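Local structure of putative leucoanthocyanidin reductase 1 (3I52) at residues L97-L102 / R141-L146; F115-F120 / F154-C159. The protein probably catalyses the NADPH-dependent reduction of leucoanthocyanidins to flavan-3-ols such as catechin. One frame throughout, in Å; residues are numbered along the deposited sequence.

In the fold
Contact 1 and contact 2 lie side by side, their centres about 12 Å apart, on the same part of an NADP-binding Rossmann domain. Their segments alternate along the chain: helix 99-109 leads into strand 114-116, helix 133-149 follows, and strand 155-158 comes last. Contact 1 therefore joins two neighbouring helices, and contact 2 joins strands 114-116 and 155-158, which helix 133-149 connects. The layers are tied by polar side chains, with Gln99 reaching the backbone of Ser118 and Arg144 forming a salt bridge with Glu119. Both contacts also touch the cofactor, contact 1 at the adenine and contact 2 at the nicotinamide half, so that one helix-strand framework helps to place both ends of NADP.

Contact 1. Residues L97-L102 / R141-L146; sequences LDQIAL and RRVRQL. With NAP (NADP nicotinamide-adenine-dinucleotide phosphate), chain B.
Gln99 OE1 is gripped from the protein interior, by Ser118 N and by the hydroxyl of Ser89, while Gln99 NE2 bonds to Ile96 O and lies 3.9 Å from Val143 CG2. This is the meeting of two neighbouring helices, 99-109 and 133-149, of the Rossmann fold. The glutamine chain, extended beyond CG, carries its amide to the polar strand ends, and its nitrogen rests against both methyls of Val143, whose branched side chain crosses it at about a right angle. Glutamine suits this buried place because its amide can accept and donate at once.

No hydrogen bond crosses between the segments; the rest is van der Waals contact, partly against the polar ends of Gln99 and Arg142. Ile100 has CG1 anti to its carbonyl carbon (chi1 -69°) and an extended chain beyond, which brings CD1 obliquely against the Arg142 guanidinium, 3.8 Å from NH2. Its other branch, CG2, meets Leu146 CD2 at 3.8 Å. Replacing Ile100 by alanine would probably open a gap beside Leu146 and leave the Arg142 guanidinium freer to move, since both branches would be lost. Farther out, Leu97 CD2 sits 3.9 Å from Arg142 CG: the methylene part of the long arginine gives the leucine an apolar surface at this exposed margin.

Asp98 points away from helix 133-149 and serves the cofactor instead. Its carboxylate is suited to an amino group on the adenine, and OD2 accepts a hydrogen bond from NADP N6A at 3.0 Å, with an N-H...O angle of 143°.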
loop_
_atom_site.group_PDB
_atom_site.type_symbol
_atom_site.label_atom_id
_atom_site.label_comp_id
_atom_site.label_asym_id
_atom_site.label_seq_id
_atom_site.Cartn_x
_atom_site.Cartn_y
_atom_site.Cartn_z
ATOM N N LEU A 97 -13.266 0.459 7.903
ATOM C CA LEU A 97 -14.162 1.268 8.757
ATOM C C LEU A 97 -13.861 1.216 10.260
ATOM O O LEU A 97 -14.405 2.010 11.000
ATOM C CB LEU A 97 -15.633 0.953 8.476
ATOM C CG LEU A 97 -16.144 1.337 7.077
ATOM C CD1 LEU A 97 -17.680 1.310 7.063
ATOM C CD2 LEU A 97 -15.608 2.717 6.624
ATOM N N ASP A 98 -12.996 0.300 10.708
ATOM C CA ASP A 98 -12.535 0.275 12.107
ATOM C C ASP A 98 -11.704 1.515 12.413
ATOM O O ASP A 98 -11.472 1.842 13.586
ATOM C CB ASP A 98 -11.663 -0.965 12.407
ATOM C CG ASP A 98 -12.455 -2.312 12.449
ATOM O OD1 ASP A 98 -13.690 -2.341 12.249
ATOM O OD2 ASP A 98 -11.808 -3.364 12.708
ATOM N N GLN A 99 -11.226 2.190 11.364
ATOM C CA GLN A 99 -10.476 3.441 11.521
ATOM C C GLN A 99 -11.345 4.635 11.943
ATOM O O GLN A 99 -10.810 5.681 12.261
ATOM C CB GLN A 99 -9.748 3.803 10.211
ATOM C CG GLN A 99 -8.691 2.773 9.795
ATOM C CD GLN A 99 -7.991 3.140 8.517
ATOM O OE1 GLN A 99 -6.816 3.455 8.528
ATOM N NE2 GLN A 99 -8.717 3.146 7.416
ATOM N N ILE A 100 -12.668 4.504 11.907
ATOM C CA ILE A 100 -13.548 5.608 12.298
ATOM C C ILE A 100 -13.348 5.944 13.776
ATOM O O ILE A 100 -13.174 7.105 14.128
ATOM C CB ILE A 100 -15.028 5.284 11.996
ATOM C CG1 ILE A 100 -15.261 5.258 10.488
ATOM C CG2 ILE A 100 -15.975 6.284 12.638
ATOM C CD1 ILE A 100 -16.680 4.718 10.132
ATOM N N ALA A 101 -13.347 4.927 14.630
ATOM C CA ALA A 101 -13.087 5.132 16.062
ATOM C C ALA A 101 -11.706 5.758 16.328
ATOM O O ALA A 101 -11.558 6.574 17.249
ATOM C CB ALA A 101 -13.199 3.852 16.779
ATOM N N LEU A 102 -10.704 5.366 15.529
ATOM C CA LEU A 102 -9.310 5.819 15.726
ATOM C C LEU A 102 -9.246 7.320 15.471
ATOM O O LEU A 102 -8.595 8.035 16.197
ATOM C CB LEU A 102 -8.347 5.063 14.779
ATOM C CG LEU A 102 -6.856 5.446 14.715
ATOM C CD1 LEU A 102 -6.226 5.375 16.080
ATOM C CD2 LEU A 102 -6.077 4.571 13.708
ATOM N N ARG A 141 -12.488 6.384 0.970
ATOM C CA ARG A 141 -12.891 7.779 0.791
ATOM C C ARG A 141 -13.669 8.309 1.987
ATOM O O ARG A 141 -13.591 9.479 2.329
ATOM C CB ARG A 141 -13.751 7.928 -0.445
ATOM C CG ARG A 141 -13.038 7.613 -1.787
ATOM C CD ARG A 141 -14.072 7.362 -2.849
ATOM N NE ARG A 141 -13.555 6.832 -4.105
ATOM C CZ ARG A 141 -14.312 6.457 -5.135
ATOM N NH1 ARG A 141 -15.651 6.490 -5.064
ATOM N NH2 ARG A 141 -13.727 6.028 -6.251
ATOM N N ARG A 142 -14.461 7.437 2.597
ATOM C CA ARG A 142 -15.206 7.782 3.799
ATOM C C ARG A 142 -14.230 8.110 4.943
ATOM O O ARG A 142 -14.379 9.128 5.608
ATOM C CB ARG A 142 -16.195 6.647 4.077
ATOM C CG ARG A 142 -16.606 6.323 5.461
ATOM C CD ARG A 142 -17.282 7.405 6.086
ATOM N NE ARG A 142 -18.075 7.039 7.272
ATOM C CZ ARG A 142 -18.350 7.913 8.246
ATOM N NH1 ARG A 142 -17.828 9.154 8.188
ATOM N NH2 ARG A 142 -19.112 7.567 9.285
ATOM N N VAL A 143 -13.192 7.308 5.136
ATOM C CA VAL A 143 -12.181 7.620 6.145
ATOM C C VAL A 143 -11.484 8.986 5.868
ATOM O O VAL A 143 -11.329 9.810 6.781
ATOM C CB VAL A 143 -11.186 6.498 6.254
ATOM C CG1 VAL A 143 -9.955 6.888 7.145
ATOM C CG2 VAL A 143 -11.915 5.235 6.788
ATOM N N ARG A 144 -11.109 9.212 4.621
ATOM C CA ARG A 144 -10.401 10.408 4.218
ATOM C C ARG A 144 -11.206 11.639 4.557
ATOM O O ARG A 144 -10.642 12.619 5.042
ATOM C CB ARG A 144 -10.167 10.442 2.712
ATOM C CG ARG A 144 -9.054 9.538 2.194
ATOM C CD ARG A 144 -8.896 9.754 0.685
ATOM N NE ARG A 144 -7.747 9.044 0.157
ATOM C CZ ARG A 144 -7.083 9.382 -0.955
ATOM N NH1 ARG A 144 -7.425 10.435 -1.670
ATOM N NH2 ARG A 144 -6.055 8.661 -1.352
ATOM N N GLN A 145 -12.508 11.585 4.284
ATOM C CA GLN A 145 -13.368 12.731 4.511
ATOM C C GLN A 145 -13.575 12.968 6.000
ATOM O O GLN A 145 -13.742 14.116 6.417
ATOM C CB GLN A 145 -14.709 12.614 3.770
ATOM C CG GLN A 145 -15.570 13.948 3.782
ATOM C CD GLN A 145 -14.906 15.240 3.150
ATOM O OE1 GLN A 145 -14.126 15.193 2.169
ATOM N NE2 GLN A 145 -15.274 16.399 3.707
ATOM N N LEU A 146 -13.547 11.905 6.800
ATOM C CA LEU A 146 -13.606 12.048 8.254
ATOM C C LEU A 146 -12.302 12.656 8.783
ATOM O O LEU A 146 -12.319 13.520 9.671
ATOM C CB LEU A 146 -13.870 10.705 8.923
ATOM C CG LEU A 146 -14.057 10.680 10.435
ATOM C CD1 LEU A 146 -15.179 11.617 10.857
ATOM C CD2 LEU A 146 -14.350 9.246 10.890
HETATM P PA NAP B . -3.261 -7.528 6.386
HETATM O O1A NAP B . -4.588 -8.181 6.389
HETATM O O2A NAP B . -2.110 -8.226 5.733
HETATM O O5B NAP B . -2.894 -6.972 7.831
HETATM C C5B NAP B . -3.828 -6.153 8.474
HETATM C C4B NAP B . -3.238 -5.868 9.835
HETATM O O4B NAP B . -4.119 -5.027 10.559
HETATM C C3B NAP B . -3.075 -7.156 10.635
HETATM O O3B NAP B . -1.829 -7.162 11.284
HETATM C C2B NAP B . -4.212 -7.081 11.623
HETATM O O2B NAP B . -3.860 -7.751 12.794
HETATM C C1B NAP B . -4.423 -5.579 11.823
HETATM N N9A NAP B . -5.778 -5.144 12.214
HETATM C C8A NAP B . -6.947 -5.338 11.523
HETATM N N7A NAP B . -7.995 -4.907 12.286
HETATM C C5A NAP B . -7.482 -4.363 13.418
HETATM C C6A NAP B . -8.058 -3.606 14.435
HETATM N N6A NAP B . -9.360 -3.291 14.387
HETATM N N1A NAP B . -7.293 -3.328 15.555
HETATM C C2A NAP B . -5.917 -3.364 15.458
HETATM N N3A NAP B . -5.320 -3.999 14.376
HETATM C C4A NAP B . -6.096 -4.540 13.402
HETATM O O3 NAP B . -3.518 -6.149 5.571
HETATM P PN NAP B . -2.736 -5.665 4.261
HETATM O O1N NAP B . -3.076 -6.578 3.129
HETATM O O2N NAP B . -1.310 -5.514 4.628
HETATM O O5D NAP B . -3.460 -4.242 3.921
HETATM C C5D NAP B . -2.957 -2.968 4.305
HETATM C C4D NAP B . -3.368 -1.890 3.294
HETATM O O4D NAP B . -2.532 -2.069 2.161
HETATM C C3D NAP B . -4.811 -2.019 2.820
HETATM O O3D NAP B . -5.510 -0.808 2.830
HETATM C C2D NAP B . -4.702 -2.528 1.400
HETATM O O2D NAP B . -5.762 -2.053 0.568
HETATM C C1D NAP B . -3.283 -2.153 0.964
HETATM N N1N NAP B . -2.555 -3.117 0.099
HETATM C C2N NAP B . -1.984 -2.725 -1.099
HETATM C C3N NAP B . -1.191 -3.616 -1.852
HETATM C C7N NAP B . -0.530 -3.185 -3.141
HETATM O O7N NAP B . 0.169 -4.110 -3.927
HETATM N N7N NAP B . -0.604 -1.918 -3.546
HETATM C C4N NAP B . -1.121 -4.968 -1.460
HETATM C C5N NAP B . -1.562 -5.330 -0.181
HETATM C C6N NAP B . -2.402 -4.440 0.518
HETATM P P2B NAP B . -4.626 -9.104 13.252
HETATM O O1X NAP B . -3.911 -10.143 12.420
HETATM O O2X NAP B . -4.444 -9.249 14.735
HETATM O O3X NAP B . -6.117 -9.047 12.965
#

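Contact 2. Residues F115-F120 / F154-C159; sequences FLPSEF and FTYICC. With NAP (NADP nicotinamide-adenine-dinucleotide phosphate), chain B.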
loop_
_atom_site.group_PDB
_atom_site.type_symbol
_atom_site.label_atom_id
_atom_site.label_comp_id
_atom_site.label_asym_id
_atom_site.label_seq_id
_atom_site.Cartn_x
_atom_site.Cartn_y
_atom_site.Cartn_z
ATOM N N PHE A 115 -1.394 11.768 10.700
ATOM C CA PHE A 115 -2.075 10.501 10.482
ATOM C C PHE A 115 -1.923 9.977 9.031
ATOM O O PHE A 115 -2.260 10.659 8.069
ATOM C CB PHE A 115 -3.571 10.651 10.775
ATOM C CG PHE A 115 -4.366 9.376 10.590
ATOM C CD1 PHE A 115 -5.597 9.403 9.970
ATOM C CD2 PHE A 115 -3.880 8.154 11.043
ATOM C CE1 PHE A 115 -6.344 8.211 9.776
ATOM C CE2 PHE A 115 -4.601 6.969 10.839
ATOM C CZ PHE A 115 -5.826 6.999 10.226
ATOM N N LEU A 116 -1.426 8.754 8.898
ATOM C CA LEU A 116 -1.436 8.044 7.627
ATOM C C LEU A 116 -2.451 6.929 7.740
ATOM O O LEU A 116 -2.211 5.953 8.430
ATOM C CB LEU A 116 -0.053 7.468 7.308
ATOM C CG LEU A 116 1.071 8.402 6.823
ATOM C CD1 LEU A 116 1.503 9.445 7.868
ATOM C CD2 LEU A 116 2.300 7.549 6.381
ATOM N N PRO A 117 -3.617 7.086 7.103
ATOM C CA PRO A 117 -4.598 6.021 7.103
ATOM C C PRO A 117 -4.201 4.858 6.179
ATOM O O PRO A 117 -3.278 5.014 5.360
ATOM C CB PRO A 117 -5.868 6.719 6.591
ATOM C CG PRO A 117 -5.405 7.843 5.840
ATOM C CD PRO A 117 -4.068 8.247 6.321
ATOM N N SER A 118 -4.901 3.728 6.307
ATOM C CA SER A 118 -4.618 2.545 5.497
ATOM C C SER A 118 -5.038 2.720 4.049
ATOM O O SER A 118 -6.160 2.407 3.636
ATOM C CB SER A 118 -5.240 1.296 6.093
ATOM O OG SER A 118 -4.792 0.168 5.391
ATOM N N GLU A 119 -4.083 3.227 3.285
ATOM C CA GLU A 119 -4.246 3.554 1.902
ATOM C C GLU A 119 -3.382 2.562 1.079
ATOM O O GLU A 119 -3.864 1.504 0.693
ATOM C CB GLU A 119 -3.801 5.011 1.666
ATOM C CG GLU A 119 -4.758 6.090 2.202
ATOM C CD GLU A 119 -5.851 6.426 1.225
ATOM O OE1 GLU A 119 -5.644 6.216 0.013
ATOM O OE2 GLU A 119 -6.925 6.873 1.662
ATOM N N PHE A 120 -2.130 2.919 0.823
ATOM C CA PHE A 120 -1.090 2.018 0.339
ATOM C C PHE A 120 -1.423 1.330 -0.950
ATOM O O PHE A 120 -1.045 0.197 -1.171
ATOM C CB PHE A 120 -0.675 1.018 1.433
ATOM C CG PHE A 120 -0.046 1.687 2.605
ATOM C CD1 PHE A 120 -0.787 1.950 3.759
ATOM C CD2 PHE A 120 1.259 2.165 2.514
ATOM C CE1 PHE A 120 -0.223 2.628 4.828
ATOM C CE2 PHE A 120 1.842 2.847 3.574
ATOM C CZ PHE A 120 1.092 3.085 4.746
ATOM N N PHE A 154 -2.633 14.959 7.777
ATOM C CA PHE A 154 -2.657 13.658 7.082
ATOM C C PHE A 154 -1.622 13.568 5.959
ATOM O O PHE A 154 -1.236 14.596 5.387
ATOM C CB PHE A 154 -4.050 13.395 6.505
ATOM C CG PHE A 154 -4.488 14.355 5.406
ATOM C CD1 PHE A 154 -5.268 15.452 5.694
ATOM C CD2 PHE A 154 -4.193 14.098 4.070
ATOM C CE1 PHE A 154 -5.702 16.352 4.667
ATOM C CE2 PHE A 154 -4.623 14.960 3.042
ATOM C CZ PHE A 154 -5.394 16.103 3.351
ATOM N N THR A 155 -1.174 12.345 5.669
ATOM C CA THR A 155 -0.489 12.028 4.411
ATOM C C THR A 155 -1.121 10.760 3.841
ATOM O O THR A 155 -1.293 9.797 4.583
ATOM C CB THR A 155 1.028 11.831 4.615
ATOM O OG1 THR A 155 1.586 13.002 5.214
ATOM C CG2 THR A 155 1.750 11.620 3.291
ATOM N N TYR A 156 -1.539 10.797 2.565
ATOM C CA TYR A 156 -2.051 9.620 1.862
ATOM C C TYR A 156 -0.979 8.979 0.943
ATOM O O TYR A 156 -0.607 9.559 -0.050
ATOM C CB TYR A 156 -3.255 9.973 1.016
ATOM C CG TYR A 156 -4.398 10.647 1.758
ATOM C CD1 TYR A 156 -4.763 10.256 3.046
ATOM C CD2 TYR A 156 -5.147 11.644 1.138
ATOM C CE1 TYR A 156 -5.819 10.869 3.699
ATOM C CE2 TYR A 156 -6.211 12.251 1.765
ATOM C CZ TYR A 156 -6.547 11.868 3.033
ATOM O OH TYR A 156 -7.607 12.510 3.642
ATOM N N ILE A 157 -0.518 7.776 1.305
ATOM C CA ILE A 157 0.465 6.995 0.563
ATOM C C ILE A 157 -0.215 6.206 -0.568
ATOM O O ILE A 157 -0.910 5.214 -0.317
ATOM C CB ILE A 157 1.224 6.044 1.539
ATOM C CG1 ILE A 157 1.935 6.854 2.646
ATOM C CG2 ILE A 157 2.274 5.167 0.824
ATOM C CD1 ILE A 157 2.925 7.979 2.143
ATOM N N CYS A 158 -0.086 6.707 -1.791
ATOM C CA CYS A 158 -0.541 6.001 -3.007
ATOM C C CYS A 158 0.667 5.431 -3.701
ATOM O O CYS A 158 1.173 5.991 -4.670
ATOM C CB CYS A 158 -1.286 6.956 -3.933
ATOM S SG CYS A 158 -2.496 7.958 -3.003
ATOM N N CYS A 159 1.114 4.293 -3.185
ATOM C CA CYS A 159 2.343 3.670 -3.608
ATOM C C CYS A 159 2.196 2.627 -4.729
ATOM O O CYS A 159 3.110 1.866 -4.979
ATOM C CB CYS A 159 3.010 2.995 -2.392
ATOM S SG CYS A 159 1.972 1.702 -1.634
HETATM P PA NAP B . -3.261 -7.528 6.386
HETATM O O1A NAP B . -4.588 -8.181 6.389
HETATM O O2A NAP B . -2.110 -8.226 5.733
HETATM O O5B NAP B . -2.894 -6.972 7.831
HETATM C C5B NAP B . -3.828 -6.153 8.474
HETATM C C4B NAP B . -3.238 -5.868 9.835
HETATM O O4B NAP B . -4.119 -5.027 10.559
HETATM C C3B NAP B . -3.075 -7.156 10.635
HETATM O O3B NAP B . -1.829 -7.162 11.284
HETATM C C2B NAP B . -4.212 -7.081 11.623
HETATM O O2B NAP B . -3.860 -7.751 12.794
HETATM C C1B NAP B . -4.423 -5.579 11.823
HETATM N N9A NAP B . -5.778 -5.144 12.214
HETATM C C8A NAP B . -6.947 -5.338 11.523
HETATM N N7A NAP B . -7.995 -4.907 12.286
HETATM C C5A NAP B . -7.482 -4.363 13.418
HETATM C C6A NAP B . -8.058 -3.606 14.435
HETATM N N6A NAP B . -9.360 -3.291 14.387
HETATM N N1A NAP B . -7.293 -3.328 15.555
HETATM C C2A NAP B . -5.917 -3.364 15.458
HETATM N N3A NAP B . -5.320 -3.999 14.376
HETATM C C4A NAP B . -6.096 -4.540 13.402
HETATM O O3 NAP B . -3.518 -6.149 5.571
HETATM P PN NAP B . -2.736 -5.665 4.261
HETATM O O1N NAP B . -3.076 -6.578 3.129
HETATM O O2N NAP B . -1.310 -5.514 4.628
HETATM O O5D NAP B . -3.460 -4.242 3.921
HETATM C C5D NAP B . -2.957 -2.968 4.305
HETATM C C4D NAP B . -3.368 -1.890 3.294
HETATM O O4D NAP B . -2.532 -2.069 2.161
HETATM C C3D NAP B . -4.811 -2.019 2.820
HETATM O O3D NAP B . -5.510 -0.808 2.830
HETATM C C2D NAP B . -4.702 -2.528 1.400
HETATM O O2D NAP B . -5.762 -2.053 0.568
HETATM C C1D NAP B . -3.283 -2.153 0.964
HETATM N N1N NAP B . -2.555 -3.117 0.099
HETATM C C2N NAP B . -1.984 -2.725 -1.099
HETATM C C3N NAP B . -1.191 -3.616 -1.852
HETATM C C7N NAP B . -0.530 -3.185 -3.141
HETATM O O7N NAP B . 0.169 -4.110 -3.927
HETATM N N7N NAP B . -0.604 -1.918 -3.546
HETATM C C4N NAP B . -1.121 -4.968 -1.460
HETATM C C5N NAP B . -1.562 -5.330 -0.181
HETATM C C6N NAP B . -2.402 -4.440 0.518
HETATM P P2B NAP B . -4.626 -9.104 13.252
HETATM O O1X NAP B . -3.911 -10.143 12.420
HETATM O O2X NAP B . -4.444 -9.249 14.735
HETATM O O3X NAP B . -6.117 -9.047 12.965
HETATM O O HOH W 1 -1.832 6.750 4.179
#
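Part of the nicotinamide side of the NADP site is built here, where two neighbouring, nearly parallel strands of the Rossmann fold end. Strands 114-116 and 155-158 are joined by a single bridge at Phe115 and Phe154, with Thr155 N donating to Phe115 O at 3.1 Å and 155°. Beyond it the backbones part, and a water donates to Thr155 O (3.1 Å) and accepts a weak bond from Ile157 N; its other approach, to Pro117 O, is so short that its length is doubtful. The loop after strand 114-116 returns to strand 155-158 through a weak bond from Phe120 N to Ile157 O, 2.8 Å long but bent.

Apolar side chains fill the seam. Leu116 CD2 touches Ile157 CG1 at 3.8 Å, and the same isoleucine sets CB over the Phe120 ring, 4.3 Å from the centroid and 29° off its normal, an off-centre CH-pi contact. A branched isoleucine suits this spot because it serves the leucine and the ring together. Elsewhere, Pro117 CG abuts the edge of the Tyr156 ring, 3.7 Å from CE1. Phe154 CD2 lies over a face of that ring near its rim, and Arg144 makes a cation-pi contact with it. Arg144 also forms a salt bridge with Glu119, giving the buried carboxylate a countercharge.

Ser118, at the centre of an inverse gamma turn, accepts a hydrogen bond at OG from ribose O3D of the cofactor, 2.8 Å away. Cys159 holds SG between its backbone N and carbonyl carbon (chi1 60°), which sets the sulfur against the Phe120 carbonyl. Phe120 O accepts a hydrogen bond from the nicotinamide amide, N7N, at 3.2 Å.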